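PDB 5UID: aminotransferase TlmJ from Streptoalloteichus hindustanus, which probably catalyses pyridoxal phosphate-dependent amino-group transfer in natural product biosynthesis. Local coordinates for residues D43-L48 with E53-V58; L82-F87 with G343-A348; V130-G135 with F328-L333. All blocks are in the same frame, centred on the assembly; numbering follows the deposited sequence.

Overall arrangement
All three contacts lie within the aminotransferase fold and reach the same seven-stranded mixed β-sheet. Interaction 1 comes first along the chain and joins helix 35-48 to strand 55-58, an outermost strand of the sheet within this chain. Interaction 3 is nested inside the long loop that interaction 2 closes, and strands 79-83 and 126-132, which carry their first segments, are neighbours. The centres of interactions 2 and 3 are about 9 Å apart and the two touch, Ser84 O standing 3.0 Å from Leu333 N in a probable hydrogen bond. The centre of interaction 1 is about 30 Å from that of interaction 2 and about 24 Å from that of interaction 3. Segments 328-333 and 343-348 thus pack at the ends of neighbouring strands, the former beside the cofactor-bearing lysine.

Interaction 1: D43-L48 with E53-V58; sequences DFAEHL and EQVVSV
Ala45 and Val55 meet methyl to methyl where helix 35-48 packs on strand 55-58, which follows it after a short connection and is an outer strand of the mixed sheet in this fold type I pyridoxal phosphate-dependent enzyme. Their CA atoms lie 6.4 Å apart, a close helix-to-strand approach that the small alanine permits. The two branches of Val55 have separate tasks. With chi1 at -169°, CG1 is anti to the backbone N and CG2 anti to the carbonyl carbon; CG2 reaches the helix, ending 3.6 Å from Ala45 CB and 4.1 Å from Ala45 CA. CG1 is left for Phe44, whose CD2 it approaches to 4.5 Å from near the plane of the ring, so the valine meets an edge and covers no face.

The Phe44 ring is extended from the helix, its CG anti to the backbone N (chi1 -162°), and this carries it among other aromatics: both Trp181 and Phe183 meet it edge-to-face. Met196, on the neighbouring strand 195-199, touches Phe44 and Val55 alike, so one methionine side chain meets both partners of the contact. No hydrogen bond joins the two segments, and only 123 Å² is buried between them, yet all three touching residues are buried in the assembly.

Polar links lie around the contact. Glu41, earlier in the helix, accepts a bond from Ser57 N through OE2, while Asp43 OD2 pairs with Ser256 OG on helix 249-280. Within the helix the regular pattern continues beside the contact, with Leu48 N donating to Phe44 O at 2.9 Å.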
loop_
_atom_site.group_PDB
_atom_site.type_symbol
_atom_site.label_atom_id
_atom_site.label_comp_id
_atom_site.label_asym_id
_atom_site.label_seq_id
_atom_site.Cartn_x
_atom_site.Cartn_y
_atom_site.Cartn_z
ATOM N N ASP A 43 11.798 -0.387 -17.499
ATOM C CA ASP A 43 12.443 -1.694 -17.522
ATOM C C ASP A 43 11.412 -2.813 -17.616
ATOM O O ASP A 43 11.549 -3.735 -18.429
ATOM C CB ASP A 43 13.314 -1.871 -16.278
ATOM C CG ASP A 43 14.566 -1.015 -16.313
ATOM O OD1 ASP A 43 14.830 -0.392 -17.364
ATOM O OD2 ASP A 43 15.282 -0.968 -15.290
ATOM N N PHE A 44 10.369 -2.748 -16.783
ATOM C CA PHE A 44 9.359 -3.802 -16.782
ATOM C C PHE A 44 8.587 -3.825 -18.097
ATOM O O PHE A 44 8.282 -4.902 -18.623
ATOM C CB PHE A 44 8.412 -3.620 -15.594
ATOM C CG PHE A 44 7.628 -4.855 -15.247
ATOM C CD1 PHE A 44 8.241 -5.922 -14.613
ATOM C CD2 PHE A 44 6.279 -4.946 -15.550
ATOM C CE1 PHE A 44 7.526 -7.063 -14.291
ATOM C CE2 PHE A 44 5.557 -6.082 -15.230
ATOM C CZ PHE A 44 6.182 -7.142 -14.601
ATOM N N ALA A 45 8.275 -2.648 -18.648
ATOM C CA ALA A 45 7.574 -2.586 -19.929
ATOM C C ALA A 45 8.377 -3.258 -21.035
ATOM O O ALA A 45 7.813 -3.965 -21.879
ATOM C CB ALA A 45 7.273 -1.132 -20.294
ATOM N N GLU A 46 9.695 -3.046 -21.053
ATOM C CA GLU A 46 10.537 -3.739 -22.022
ATOM C C GLU A 46 10.523 -5.244 -21.778
ATOM O O GLU A 46 10.506 -6.036 -22.727
ATOM C CB GLU A 46 11.963 -3.197 -21.963
ATOM C CG GLU A 46 12.936 -3.902 -22.895
ATOM C CD GLU A 46 14.359 -3.400 -22.742
ATOM O OE1 GLU A 46 14.565 -2.394 -22.029
ATOM O OE2 GLU A 46 15.272 -4.013 -23.335
ATOM N N HIS A 47 10.525 -5.652 -20.506
ATOM C CA HIS A 47 10.426 -7.069 -20.173
ATOM C C HIS A 47 9.140 -7.676 -20.723
ATOM O O HIS A 47 9.139 -8.813 -21.209
ATOM C CB HIS A 47 10.506 -7.244 -18.656
ATOM C CG HIS A 47 10.206 -8.633 -18.187
ATOM N ND1 HIS A 47 11.067 -9.691 -18.389
ATOM C CD2 HIS A 47 9.143 -9.137 -17.519
ATOM C CE1 HIS A 47 10.545 -10.786 -17.868
ATOM N NE2 HIS A 47 9.377 -10.478 -17.334
ATOM N N LEU A 48 8.037 -6.927 -20.666
ATOM C CA LEU A 48 6.765 -7.405 -21.190
ATOM C C LEU A 48 6.652 -7.250 -22.698
ATOM O O LEU A 48 5.764 -7.859 -23.303
ATOM C CB LEU A 48 5.607 -6.659 -20.527
ATOM C CG LEU A 48 5.456 -6.849 -19.020
ATOM C CD1 LEU A 48 4.295 -6.014 -18.503
ATOM C CD2 LEU A 48 5.265 -8.324 -18.695
ATOM N N GLU A 53 4.172 3.678 -21.700
ATOM C CA GLU A 53 2.946 4.411 -21.409
ATOM C C GLU A 53 1.827 3.508 -20.907
ATOM O O GLU A 53 0.905 3.996 -20.247
ATOM C CB GLU A 53 2.476 5.158 -22.656
ATOM C CG GLU A 53 2.253 4.247 -23.852
ATOM C CD GLU A 53 1.631 4.966 -25.030
ATOM O OE1 GLU A 53 1.354 6.178 -24.911
ATOM O OE2 GLU A 53 1.420 4.316 -26.075
ATOM N N GLN A 54 1.881 2.212 -21.211
ATOM C CA GLN A 54 0.825 1.286 -20.825
ATOM C C GLN A 54 0.962 0.777 -19.398
ATOM O O GLN A 54 0.033 0.136 -18.892
ATOM C CB GLN A 54 0.812 0.088 -21.774
ATOM C CG GLN A 54 0.634 0.440 -23.236
ATOM C CD GLN A 54 0.648 -0.789 -24.119
ATOM O OE1 GLN A 54 1.676 -1.140 -24.695
ATOM N NE2 GLN A 54 -0.497 -1.455 -24.226
ATOM N N VAL A 55 2.086 1.041 -18.744
ATOM C CA VAL A 55 2.442 0.386 -17.494
ATOM C C VAL A 55 2.393 1.406 -16.364
ATOM O O VAL A 55 2.856 2.543 -16.516
ATOM C CB VAL A 55 3.831 -0.266 -17.615
ATOM C CG1 VAL A 55 4.097 -1.150 -16.448
ATOM C CG2 VAL A 55 3.912 -1.072 -18.895
ATOM N N VAL A 56 1.813 1.002 -15.233
ATOM C CA VAL A 56 1.619 1.880 -14.082
ATOM C C VAL A 56 2.025 1.128 -12.821
ATOM O O VAL A 56 1.460 0.070 -12.512
ATOM C CB VAL A 56 0.165 2.369 -13.963
ATOM C CG1 VAL A 56 0.023 3.297 -12.766
ATOM C CG2 VAL A 56 -0.285 3.065 -15.247
ATOM N N SER A 57 2.987 1.678 -12.087
ATOM C CA SER A 57 3.408 1.099 -10.820
ATOM C C SER A 57 2.363 1.369 -9.742
ATOM O O SER A 57 1.789 2.458 -9.678
ATOM C CB SER A 57 4.760 1.677 -10.397
ATOM O OG SER A 57 5.170 1.170 -9.139
ATOM N N VAL A 58 2.113 0.364 -8.898
ATOM C CA VAL A 58 1.161 0.474 -7.797
ATOM C C VAL A 58 1.765 -0.159 -6.549
ATOM O O VAL A 58 2.846 -0.749 -6.581
ATOM C CB VAL A 58 -0.204 -0.173 -8.122
ATOM C CG1 VAL A 58 -0.951 0.655 -9.161
ATOM C CG2 VAL A 58 -0.020 -1.606 -8.600
#

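Interaction 2: L82-F87 with G343-A348; sequences LPSISF and GSLPGA
No ring or other flat side chain takes part where Ser84 and Ile85 meet Leu345 and Ala348, so there are no faces or edges to assign: the touching atoms are mostly aliphatic carbons, with one serine hydroxyl at the margin. The centre of the contact is Ala348 CB, which lies 3.7 Å from Ser84 CB and 4.0 Å from Ile85 CD1. Leu345 comes in beside it with one branch, its CD1 standing 3.8 Å from Ser84 CB. Ser84 therefore receives both partners on its CB.

The serine hydroxyl serves elsewhere. OG, anti to the backbone N (chi1 -178°), skirts Ala348 CB and is hydrogen-bonded to His334 ND1, which accounts for a polar atom inside an otherwise apolar contact. Ile85 reaches the alanine by a folded chain: two successive torsions of the same sign (chi1 -52°, chi2 -56°) bring CG1 and CD1 to nearly equal distances from the same methyl, although its CB does not point at the helix.

The backbone that presents these two residues is tightly bent. Ile85 is the centre of an inverse gamma turn, with Ser86 N donating weakly to Ser84 O at 3.0 Å. Ser86 OG reaches back to Pro83 O at 2.6 Å, its approach tilted from the carbonyl plane.

In the partner segment, Leu345 is at the N-cap position of helix 346-354, and Asp105, just after strand 100-104, accepts hydrogen bonds from Gly347 N and Ala348 N. The first turn of that helix is thus packed against the chain as it leaves strand 79-83, with Leu345 also touching Phe103 of the adjacent strand 100-104.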
loop_
_atom_site.group_PDB
_atom_site.type_symbol
_atom_site.label_atom_id
_atom_site.label_comp_id
_atom_site.label_asym_id
_atom_site.label_seq_id
_atom_site.Cartn_x
_atom_site.Cartn_y
_atom_site.Cartn_z
ATOM N N LEU A 82 -14.345 -15.661 -12.537
ATOM C CA LEU A 82 -12.975 -15.984 -12.170
ATOM C C LEU A 82 -12.964 -17.419 -11.672
ATOM O O LEU A 82 -13.970 -17.886 -11.126
ATOM C CB LEU A 82 -12.423 -15.032 -11.095
ATOM C CG LEU A 82 -12.933 -15.091 -9.651
ATOM C CD1 LEU A 82 -12.061 -14.209 -8.759
ATOM C CD2 LEU A 82 -14.401 -14.679 -9.533
ATOM N N PRO A 83 -11.866 -18.149 -11.867
ATOM C CA PRO A 83 -11.817 -19.528 -11.370
ATOM C C PRO A 83 -11.891 -19.567 -9.854
ATOM O O PRO A 83 -11.448 -18.645 -9.163
ATOM C CB PRO A 83 -10.467 -20.044 -11.883
ATOM C CG PRO A 83 -9.655 -18.818 -12.115
ATOM C CD PRO A 83 -10.630 -17.774 -12.571
ATOM N N SER A 84 -12.481 -20.649 -9.336
ATOM C CA SER A 84 -12.495 -20.855 -7.893
ATOM C C SER A 84 -11.084 -20.854 -7.325
ATOM O O SER A 84 -10.871 -20.429 -6.184
ATOM C CB SER A 84 -13.208 -22.164 -7.557
ATOM O OG SER A 84 -13.279 -22.361 -6.158
ATOM N N ILE A 85 -10.112 -21.311 -8.109
ATOM C CA ILE A 85 -8.702 -21.275 -7.696
ATOM C C ILE A 85 -8.182 -19.902 -8.103
ATOM O O ILE A 85 -7.503 -19.720 -9.117
ATOM C CB ILE A 85 -7.892 -22.424 -8.302
ATOM C CG1 ILE A 85 -8.588 -23.762 -8.034
ATOM C CG2 ILE A 85 -6.473 -22.434 -7.741
ATOM C CD1 ILE A 85 -8.855 -24.028 -6.567
ATOM N N SER A 86 -8.523 -18.901 -7.294
ATOM C CA SER A 86 -8.043 -17.542 -7.488
ATOM C C SER A 86 -7.607 -16.976 -6.147
ATOM O O SER A 86 -7.991 -17.472 -5.086
ATOM C CB SER A 86 -9.111 -16.635 -8.120
ATOM O OG SER A 86 -9.412 -17.035 -9.445
ATOM N N PHE A 87 -6.790 -15.929 -6.208
ATOM C CA PHE A 87 -6.370 -15.243 -4.997
ATOM C C PHE A 87 -7.556 -14.527 -4.365
ATOM O O PHE A 87 -8.411 -13.975 -5.064
ATOM C CB PHE A 87 -5.251 -14.249 -5.311
ATOM C CG PHE A 87 -4.756 -13.498 -4.111
ATOM C CD1 PHE A 87 -4.059 -14.153 -3.107
ATOM C CD2 PHE A 87 -4.982 -12.138 -3.987
ATOM C CE1 PHE A 87 -3.603 -13.464 -2.000
ATOM C CE2 PHE A 87 -4.528 -11.443 -2.883
ATOM C CZ PHE A 87 -3.836 -12.107 -1.889
ATOM N N GLY A 343 -22.489 -22.941 -6.511
ATOM C CA GLY A 343 -22.823 -24.314 -6.824
ATOM C C GLY A 343 -21.651 -25.249 -6.616
ATOM O O GLY A 343 -20.722 -24.971 -5.852
ATOM N N SER A 344 -21.702 -26.381 -7.309
ATOM C CA SER A 344 -20.626 -27.358 -7.267
ATOM C C SER A 344 -19.646 -27.106 -8.404
ATOM O O SER A 344 -20.046 -26.805 -9.532
ATOM C CB SER A 344 -21.179 -28.781 -7.360
ATOM O OG SER A 344 -20.131 -29.736 -7.321
ATOM N N LEU A 345 -18.357 -27.219 -8.092
ATOM C CA LEU A 345 -17.283 -27.146 -9.083
ATOM C C LEU A 345 -16.372 -28.335 -8.818
ATOM O O LEU A 345 -15.419 -28.239 -8.033
ATOM C CB LEU A 345 -16.527 -25.819 -9.001
ATOM C CG LEU A 345 -17.321 -24.544 -9.304
ATOM C CD1 LEU A 345 -16.487 -23.305 -9.007
ATOM C CD2 LEU A 345 -17.805 -24.530 -10.749
ATOM N N PRO A 346 -16.645 -29.481 -9.450
ATOM C CA PRO A 346 -15.892 -30.702 -9.110
ATOM C C PRO A 346 -14.396 -30.585 -9.324
ATOM O O PRO A 346 -13.620 -31.146 -8.539
ATOM C CB PRO A 346 -16.513 -31.758 -10.036
ATOM C CG PRO A 346 -17.879 -31.240 -10.337
ATOM C CD PRO A 346 -17.743 -29.747 -10.394
ATOM N N GLY A 347 -13.962 -29.871 -10.365
ATOM C CA GLY A 347 -12.536 -29.765 -10.627
ATOM C C GLY A 347 -11.791 -29.067 -9.505
ATOM O O GLY A 347 -10.783 -29.571 -9.003
ATOM N N ALA A 348 -12.286 -27.900 -9.090
ATOM C CA ALA A 348 -11.624 -27.154 -8.026
ATOM C C ALA A 348 -11.737 -27.875 -6.688
ATOM O O ALA A 348 -10.800 -27.847 -5.881
ATOM C CB ALA A 348 -12.211 -25.745 -7.932
#

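Interaction 3: V130-G135 with F328-L333; sequences VVLHYG and FRYAPL. With SO4 (sulfate ion), chain E.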
loop_
_atom_site.group_PDB
_atom_site.type_symbol
_atom_site.label_atom_id
_atom_site.label_comp_id
_atom_site.label_asym_id
_atom_site.label_seq_id
_atom_site.Cartn_x
_atom_site.Cartn_y
_atom_site.Cartn_z
ATOM N N VAL A 130 -11.510 -12.533 -14.771
ATOM C CA VAL A 130 -10.202 -12.512 -14.127
ATOM C C VAL A 130 -9.653 -13.928 -14.132
ATOM O O VAL A 130 -10.353 -14.871 -13.746
ATOM C CB VAL A 130 -10.276 -11.959 -12.691
ATOM C CG1 VAL A 130 -8.886 -11.919 -12.065
ATOM C CG2 VAL A 130 -10.903 -10.577 -12.687
ATOM N N VAL A 131 -8.411 -14.077 -14.579
ATOM C CA VAL A 131 -7.750 -15.373 -14.619
ATOM C C VAL A 131 -6.318 -15.199 -14.129
ATOM O O VAL A 131 -5.738 -14.113 -14.222
ATOM C CB VAL A 131 -7.792 -15.984 -16.040
ATOM C CG1 VAL A 131 -6.796 -15.291 -16.960
ATOM C CG2 VAL A 131 -7.546 -17.480 -15.994
ATOM N N LEU A 132 -5.761 -16.267 -13.572
ATOM C CA LEU A 132 -4.346 -16.325 -13.241
ATOM C C LEU A 132 -3.684 -17.420 -14.073
ATOM O O LEU A 132 -4.327 -18.095 -14.880
ATOM C CB LEU A 132 -4.132 -16.545 -11.738
ATOM C CG LEU A 132 -4.836 -17.676 -10.982
ATOM C CD1 LEU A 132 -4.173 -19.031 -11.209
ATOM C CD2 LEU A 132 -4.881 -17.344 -9.496
ATOM N N HIS A 133 -2.381 -17.581 -13.875
ATOM C CA HIS A 133 -1.573 -18.551 -14.608
ATOM C C HIS A 133 -0.958 -19.482 -13.568
ATOM O O HIS A 133 0.168 -19.256 -13.119
ATOM C CB HIS A 133 -0.507 -17.851 -15.452
ATOM C CG HIS A 133 -0.990 -16.601 -16.119
ATOM N ND1 HIS A 133 -0.817 -15.350 -15.568
ATOM C CD2 HIS A 133 -1.648 -16.412 -17.288
ATOM C CE1 HIS A 133 -1.343 -14.442 -16.371
ATOM N NE2 HIS A 133 -1.854 -15.059 -17.422
ATOM N N TYR A 134 -1.697 -20.530 -13.199
ATOM C CA TYR A 134 -1.370 -21.295 -12.001
ATOM C C TYR A 134 0.051 -21.832 -12.053
ATOM O O TYR A 134 0.431 -22.532 -12.997
ATOM C CB TYR A 134 -2.356 -22.444 -11.803
ATOM C CG TYR A 134 -2.143 -23.133 -10.474
ATOM C CD1 TYR A 134 -2.763 -22.667 -9.322
ATOM C CD2 TYR A 134 -1.292 -24.226 -10.363
ATOM C CE1 TYR A 134 -2.556 -23.283 -8.101
ATOM C CE2 TYR A 134 -1.080 -24.848 -9.147
ATOM C CZ TYR A 134 -1.714 -24.371 -8.020
ATOM O OH TYR A 134 -1.506 -24.990 -6.810
ATOM N N GLY A 135 0.833 -21.495 -11.028
ATOM C CA GLY A 135 2.199 -21.952 -10.907
ATOM C C GLY A 135 3.162 -21.390 -11.924
ATOM O O GLY A 135 4.340 -21.770 -11.909
ATOM N N PHE A 328 -1.002 -25.441 0.257
ATOM C CA PHE A 328 -1.845 -25.483 -0.930
ATOM C C PHE A 328 -2.276 -24.075 -1.306
ATOM O O PHE A 328 -2.709 -23.300 -0.447
ATOM C CB PHE A 328 -3.083 -26.361 -0.724
ATOM C CG PHE A 328 -4.077 -26.261 -1.848
ATOM C CD1 PHE A 328 -3.849 -26.908 -3.051
ATOM C CD2 PHE A 328 -5.233 -25.505 -1.705
ATOM C CE1 PHE A 328 -4.757 -26.812 -4.091
ATOM C CE2 PHE A 328 -6.143 -25.404 -2.740
ATOM C CZ PHE A 328 -5.906 -26.058 -3.935
ATOM N N ARG A 329 -2.147 -23.754 -2.591
ATOM C CA ARG A 329 -2.711 -22.557 -3.196
ATOM C C ARG A 329 -3.456 -22.983 -4.452
ATOM O O ARG A 329 -3.016 -23.901 -5.150
ATOM C CB ARG A 329 -1.622 -21.537 -3.561
ATOM C CG ARG A 329 -0.777 -21.049 -2.398
ATOM C CD ARG A 329 -1.554 -20.104 -1.502
ATOM N NE ARG A 329 -0.683 -19.461 -0.524
ATOM C CZ ARG A 329 -0.388 -19.981 0.662
ATOM N NH1 ARG A 329 0.416 -19.329 1.492
ATOM N NH2 ARG A 329 -0.896 -21.153 1.017
ATOM N N TYR A 330 -4.592 -22.347 -4.732
ATOM C CA TYR A 330 -5.226 -21.372 -3.852
ATOM C C TYR A 330 -6.521 -21.974 -3.340
ATOM O O TYR A 330 -7.235 -22.635 -4.098
ATOM C CB TYR A 330 -5.498 -20.055 -4.593
ATOM C CG TYR A 330 -4.252 -19.387 -5.127
ATOM C CD1 TYR A 330 -3.722 -19.748 -6.358
ATOM C CD2 TYR A 330 -3.603 -18.400 -4.396
ATOM C CE1 TYR A 330 -2.577 -19.146 -6.849
ATOM C CE2 TYR A 330 -2.456 -17.791 -4.878
ATOM C CZ TYR A 330 -1.948 -18.168 -6.103
ATOM O OH TYR A 330 -0.807 -17.564 -6.584
ATOM N N ALA A 331 -6.819 -21.755 -2.063
ATOM C CA ALA A 331 -8.013 -22.331 -1.463
ATOM C C ALA A 331 -9.234 -22.008 -2.320
ATOM O O ALA A 331 -9.376 -20.872 -2.792
ATOM C CB ALA A 331 -8.204 -21.800 -0.040
ATOM N N PRO A 332 -10.113 -22.977 -2.566
ATOM C CA PRO A 332 -11.244 -22.739 -3.475
ATOM C C PRO A 332 -12.204 -21.709 -2.904
ATOM O O PRO A 332 -12.839 -21.930 -1.871
ATOM C CB PRO A 332 -11.892 -24.120 -3.601
ATOM C CG PRO A 332 -11.496 -24.842 -2.358
ATOM C CD PRO A 332 -10.125 -24.336 -1.998
ATOM N N LEU A 333 -12.305 -20.568 -3.591
ATOM C CA LEU A 333 -13.118 -19.465 -3.094
ATOM C C LEU A 333 -14.610 -19.744 -3.198
ATOM O O LEU A 333 -15.391 -19.134 -2.459
ATOM C CB LEU A 333 -12.764 -18.186 -3.850
ATOM C CG LEU A 333 -11.349 -17.656 -3.611
ATOM C CD1 LEU A 333 -11.091 -16.426 -4.462
ATOM C CD2 LEU A 333 -11.149 -17.355 -2.133
HETATM S S SO4 E . 0.201 -21.149 4.647
HETATM O O1 SO4 E . 0.855 -22.445 4.500
HETATM O O2 SO4 E . -1.009 -21.115 3.831
HETATM O O3 SO4 E . 1.115 -20.095 4.213
HETATM O O4 SO4 E . -0.153 -20.944 6.049
#
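Tyr134 brings the edge of its ring up to the backbone of Arg329 and, with the edge atom CE1, meets the Tyr330 ring obliquely, 4.1 Å from Tyr330 CD1. The phenol donates to the carbonyl: Tyr134 OH stands 2.5 Å from Arg329 O, a very short separation whose exact value should be read with caution. Arg329 O lies near the plane of the Tyr134 ring, which also meets Trp304 edge-to-face. Leu132 touches the same Tyr330 ring, its CD2 3.9 Å from Tyr330 CE1, again approaching obliquely.

A cis peptide bond precedes Tyr330, and Arg329 CB stands 3.7 Å above the centre of one face of the Tyr330 ring. In this fold type I aminotransferase architecture, segment 130-135 comprises the C-terminal part of strand 126-132 and the loop after it. Tyr330 belongs to the cofactor site: its OH is hydrogen-bonded to O3 of the modified lysine at position 187, which carries the pyridoxal phosphate.

Arg329 turns its end away from Tyr134, its chain bent at chi2 (-73°), and lays the guanidinium edge-on against a sulfate ion, probably from the crystallisation liquor. NH1 donates to sulfate O3 at 2.9 Å in a nearly straight bond (168°), NH2 to O2 at 2.8 Å. NH2 also reaches Phe328 O, 3.2 Å away, from above the carbonyl plane. With an alanine here the sulfate would probably lose the guanidinium's bonds, keeping those to Tyr325 and Thr327, while Phe328 O would lose its NH2 donor and Trp234 of the second subunit the side chain it packs on.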